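Local coordinates for alpha-catenin-like protein hmp-1 (Caenorhabditis elegans, PDB 5XA5) that belongs to the vinculin/alpha-catenin family, binds beta-catenin and actin filaments, and is required for cell migration and cell shape changes during body enclosure and body elongation, at residues D151-V156 with S249-L254. Residues are numbered along the deposited sequence; the frame is centred on the assembly and turned at random. Where two conformers were deposited one is given.
Sequences DKVDEV and SALNAL
V153 and V156, one helical turn apart, pack against L251 and L254 where two antiparallel helices lie side by side in an alpha-helical bundle, the fold of the vinculin/alpha-catenin family, here from the N-terminal part of the protein. The axes of the two short segments approach to 10.1 Å, with 171° between their N-to-C directions. L251 is central: its CD2 methyl lies 3.8 Å from CG1 of V156 and 4.0 Å from CG1 of V153. The longer leucine carries its methyls far enough from its helix to meet two valines a turn apart, while the beta-branched valines present methyls close to their backbone, which suits a close approach. With CG1 anti to the backbone N (chi1 177°), V153 directs that methyl at the opposite helix, in van der Waals contact 3.7 Å from the carbonyl O of L251. All four residues are buried: L186 of helix 169-196 touches V153, and from helix 200-229 L213 touches L251 and A209 touches L254. Polar groups keep to the flanks: K152 NZ forms salt bridges with E155 OE1, where the hydrogen bond is weak, and with E185 of helix 169-196. The other methyl of V153, CG2, rests 4.4 Å from CB of L254, one turn along from L251.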
# COMPACT_ATOMS: atom_id res chain seq x y z
N ASP A 151 11.01 1.54 5.61
CA ASP A 151 11.55 2.57 6.51
C ASP A 151 11.68 2.01 7.94
O ASP A 151 12.64 2.32 8.65
CB ASP A 151 10.64 3.81 6.48
CG ASP A 151 11.25 5.00 7.18
OD1 ASP A 151 10.87 5.28 8.33
OD2 ASP A 151 12.11 5.67 6.57
N LYS A 152 10.73 1.17 8.33
CA LYS A 152 10.76 0.53 9.65
C LYS A 152 11.91 -0.48 9.74
O LYS A 152 12.60 -0.55 10.77
CB LYS A 152 9.44 -0.17 9.96
CG LYS A 152 9.36 -0.70 11.36
CD LYS A 152 9.36 0.46 12.35
CE LYS A 152 9.12 -0.01 13.77
NZ LYS A 152 8.58 1.10 14.61
N VAL A 153 12.13 -1.25 8.67
CA VAL A 153 13.31 -2.13 8.59
C VAL A 153 14.60 -1.33 8.76
O VAL A 153 15.52 -1.76 9.46
CB VAL A 153 13.35 -2.87 7.23
CG1 VAL A 153 14.62 -3.75 7.09
CG2 VAL A 153 12.10 -3.71 7.07
N ASP A 154 14.68 -0.17 8.11
CA ASP A 154 15.87 0.68 8.21
C ASP A 154 16.09 1.17 9.64
O ASP A 154 17.23 1.33 10.09
CB ASP A 154 15.74 1.90 7.29
CG ASP A 154 15.76 1.54 5.82
OD1 ASP A 154 16.29 0.47 5.46
OD2 ASP A 154 15.25 2.35 5.02
N GLU A 155 15.00 1.45 10.33
CA GLU A 155 15.08 1.92 11.71
C GLU A 155 15.65 0.81 12.59
O GLU A 155 16.53 1.06 13.42
CB GLU A 155 13.69 2.35 12.21
CG GLU A 155 13.69 2.93 13.62
CD GLU A 155 12.27 3.21 14.11
OE1 GLU A 155 11.43 2.30 14.02
OE2 GLU A 155 12.01 4.34 14.57
N VAL A 156 15.15 -0.41 12.41
CA VAL A 156 15.68 -1.58 13.13
C VAL A 156 17.16 -1.76 12.80
O VAL A 156 18.00 -1.99 13.67
CB VAL A 156 14.90 -2.85 12.80
CG1 VAL A 156 15.59 -4.09 13.33
CG2 VAL A 156 13.50 -2.74 13.38
N SER A 249 21.75 -10.01 7.15
CA SER A 249 21.12 -10.82 6.11
C SER A 249 19.61 -10.88 6.24
O SER A 249 18.90 -10.79 5.24
CB SER A 249 21.70 -12.23 6.12
OG SER A 249 23.06 -12.19 5.73
N ALA A 250 19.10 -11.03 7.46
CA ALA A 250 17.65 -11.08 7.65
C ALA A 250 16.99 -9.76 7.26
O ALA A 250 15.92 -9.75 6.64
CB ALA A 250 17.32 -11.42 9.10
N LEU A 251 17.60 -8.65 7.66
CA LEU A 251 17.02 -7.34 7.37
C LEU A 251 17.06 -7.09 5.87
O LEU A 251 16.07 -6.63 5.30
CB LEU A 251 17.77 -6.24 8.11
CG LEU A 251 17.62 -6.32 9.63
CD1 LEU A 251 18.68 -5.47 10.30
CD2 LEU A 251 16.23 -5.89 10.07
N ASN A 252 18.18 -7.41 5.23
CA ASN A 252 18.27 -7.30 3.78
C ASN A 252 17.25 -8.19 3.08
O ASN A 252 16.69 -7.82 2.05
CB ASN A 252 19.67 -7.64 3.28
CG ASN A 252 20.69 -6.64 3.74
OD1 ASN A 252 20.35 -5.57 4.23
ND2 ASN A 252 21.97 -6.98 3.59
N ALA A 253 17.02 -9.37 3.64
CA ALA A 253 16.02 -10.29 3.08
C ALA A 253 14.61 -9.71 3.15
O ALA A 253 13.85 -9.80 2.17
CB ALA A 253 16.10 -11.64 3.78
N LEU A 254 14.25 -9.12 4.29
CA LEU A 254 12.94 -8.47 4.42
C LEU A 254 12.79 -7.39 3.36
O LEU A 254 11.77 -7.32 2.68
CB LEU A 254 12.75 -7.86 5.81
CG LEU A 254 12.52 -8.80 6.99
CD1 LEU A 254 12.63 -8.06 8.32
CD2 LEU A 254 11.19 -9.48 6.91